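Streptokinase domain B (PDB 1QQR) is the middle domain of a non-proteolytic bacterial plasminogen activator and probably helps bring plasminogen into the activator complex that leads to fibrin breakdown. Local coordinates at residues V74-D77 / R82-L85. Sequence-based numbering, arbitrary orientation.
Sequences VTHD and RTIL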
ATOM      1  N   VAL A  74       3.555  -5.460   1.944  1.00 28.59           N
ATOM      2  CA  VAL A  74       4.465  -4.826   1.020  1.00 27.93           C
ATOM      3  C   VAL A  74       4.979  -5.885   0.086  1.00 25.34           C
ATOM      4  O   VAL A  74       5.378  -6.942   0.539  1.00 30.83           O
ATOM      5  CB  VAL A  74       5.667  -4.138   1.748  1.00 27.33           C
ATOM      6  CG1 VAL A  74       6.404  -3.209   0.775  1.00 25.40           C
ATOM      7  CG2 VAL A  74       5.165  -3.332   2.932  1.00 23.37           C
ATOM      8  N   THR A  75       4.935  -5.610  -1.218  1.00 26.65           N
ATOM      9  CA  THR A  75       5.452  -6.533  -2.221  1.00 24.95           C
ATOM     10  C   THR A  75       6.636  -5.754  -2.776  1.00 31.09           C
ATOM     11  O   THR A  75       6.499  -4.592  -3.141  1.00 37.34           O
ATOM     12  CB  THR A  75       4.419  -6.819  -3.383  1.00 32.24           C
ATOM     13  OG1 THR A  75       3.198  -7.334  -2.830  1.00 29.29           O
ATOM     14  CG2 THR A  75       4.989  -7.854  -4.395  1.00 21.72           C
ATOM     15  N   HIS A  76       7.799  -6.386  -2.834  1.00 36.65           N
ATOM     16  CA  HIS A  76       9.009  -5.715  -3.323  1.00 35.33           C
ATOM     17  C   HIS A  76       9.358  -6.149  -4.711  1.00 32.72           C
ATOM     18  O   HIS A  76       9.698  -7.311  -4.908  1.00 28.06           O
ATOM     19  CB  HIS A  76      10.174  -6.060  -2.427  1.00 35.03           C
ATOM     20  CG  HIS A  76       9.835  -5.975  -0.988  1.00 32.67           C
ATOM     21  ND1 HIS A  76       9.593  -7.096  -0.224  1.00 39.28           N
ATOM     22  CD2 HIS A  76       9.648  -4.908  -0.178  1.00 29.65           C
ATOM     23  CE1 HIS A  76       9.275  -6.720   0.999  1.00 26.90           C
ATOM     24  NE2 HIS A  76       9.300  -5.401   1.056  1.00 34.35           N
ATOM     25  N   ASP A  77       9.281  -5.226  -5.664  1.00 26.15           N
ATOM     26  CA  ASP A  77       9.583  -5.564  -7.048  1.00 38.46           C
ATOM     27  C   ASP A  77       8.782  -6.808  -7.437  1.00 38.49           C
ATOM     28  O   ASP A  77       7.615  -6.898  -7.078  1.00 42.47           O
ATOM     29  CB  ASP A  77      11.101  -5.757  -7.188  1.00 28.01           C
ATOM     30  CG  ASP A  77      11.831  -4.472  -6.941  1.00 25.71           C
ATOM     31  OD1 ASP A  77      11.603  -3.515  -7.722  1.00 33.54           O
ATOM     32  OD2 ASP A  77      12.593  -4.386  -5.956  1.00 39.36           O
ATOM     33  N   ARG A  82       6.946 -11.458   0.499  1.00 40.83           N
ATOM     34  CA  ARG A  82       6.374 -10.149   0.835  1.00 40.73           C
ATOM     35  C   ARG A  82       6.529  -9.896   2.305  1.00 37.62           C
ATOM     36  O   ARG A  82       6.671 -10.852   3.057  1.00 43.94           O
ATOM     37  CB  ARG A  82       4.873 -10.139   0.539  1.00 34.27           C
ATOM     38  CG  ARG A  82       4.500 -10.630  -0.823  1.00 33.49           C
ATOM     39  CD  ARG A  82       3.042 -10.365  -1.142  1.00 31.73           C
ATOM     40  NE  ARG A  82       2.157 -11.285  -0.443  1.00 36.47           N
ATOM     41  CZ  ARG A  82       0.859 -11.408  -0.704  1.00 34.41           C
ATOM     42  NH1 ARG A  82       0.127 -12.270  -0.023  1.00 31.35           N
ATOM     43  NH2 ARG A  82       0.296 -10.669  -1.645  1.00 30.99           N
ATOM     44  N   THR A  83       6.509  -8.635   2.734  1.00 35.20           N
ATOM     45  CA  THR A  83       6.572  -8.401   4.172  1.00 38.25           C
ATOM     46  C   THR A  83       5.185  -8.016   4.636  1.00 38.94           C
ATOM     47  O   THR A  83       4.518  -7.147   4.046  1.00 38.34           O
ATOM     48  CB  THR A  83       7.594  -7.316   4.640  1.00 38.95           C
ATOM     49  OG1 THR A  83       6.907  -6.153   5.102  1.00 41.88           O
ATOM     50  CG2 THR A  83       8.525  -6.942   3.561  1.00 32.84           C
ATOM     51  N   ILE A  84       4.756  -8.724   5.677  1.00 40.24           N
ATOM     52  CA  ILE A  84       3.459  -8.570   6.310  1.00 38.15           C
ATOM     53  C   ILE A  84       3.629  -7.642   7.506  1.00 42.51           C
ATOM     54  O   ILE A  84       4.277  -7.992   8.486  1.00 46.64           O
ATOM     55  CB  ILE A  84       2.946  -9.942   6.820  1.00 38.48           C
ATOM     56  CG1 ILE A  84       3.085 -10.999   5.722  1.00 38.50           C
ATOM     57  CG2 ILE A  84       1.508  -9.827   7.277  1.00 38.53           C
ATOM     58  CD1 ILE A  84       2.433 -10.628   4.370  1.00 44.11           C
ATOM     59  N   LEU A  85       3.050  -6.457   7.423  1.00 42.97           N
ATOM     60  CA  LEU A  85       3.144  -5.496   8.500  1.00 40.73           C
ATOM     61  C   LEU A  85       2.167  -5.896   9.611  1.00 47.28           C
ATOM     62  O   LEU A  85       1.149  -6.545   9.350  1.00 49.94           O
ATOM     63  CB  LEU A  85       2.845  -4.102   7.938  1.00 33.50           C
ATOM     64  CG  LEU A  85       3.891  -3.698   6.874  1.00 38.99           C
ATOM     65  CD1 LEU A  85       3.440  -2.542   6.009  1.00 30.42           C
ATOM     66  CD2 LEU A  85       5.179  -3.353   7.573  1.00 30.13           C
TER
HETATM   67  O   HOH W   1       1.735  -9.081  -4.053  1.00 35.15           O
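The amide N of Val74 donates to Thr83 O at 2.9 Å, with an N-H...O angle of 162°, and Thr83 N donates in turn to Val74 O at 3.0 Å along a more bent path of 147°. Two such reciprocal bonds define a hydrogen-bonded antiparallel pair, and this one fixes the register between the end of strand 64-76 and the short strand 83-84. A third group borders the carbonyl of Val74, where CB of Arg82 packs 3.2 Å from Val74 O.

On the face that carries Val74 and Thr83 the two side chains run side by side. With CG1 anti to the backbone N (chi1 -166°), Val74 is left with CG2 beside that nitrogen, directed along the hairpin to Leu85, whose CD1 it meets at 3.6 Å. Tyr93 of strand 92-94 touches both of these apolar side chains, and His76 as well. Strand 83-84 is the edge strand of this hairpin in the mixed sheet of a beta-grasp domain, as in other streptokinase and staphylokinase domains, while strand 64-76 pairs on its other flank with strand 111-128, through Thr75 and Leu119.

Thr75 and Arg82 project from the reverse face, again alongside each other. Thr75 OG1 lies 3.5 Å from Arg82 CD, on the aliphatic part of the chain, and does not meet the guanidinium directly. Water closes that gap, 2.6 Å from Thr75 OG1 and accepting from Arg82 NH2 at 3.2 Å, where the bend at chi3 helps bring the guanidinium round.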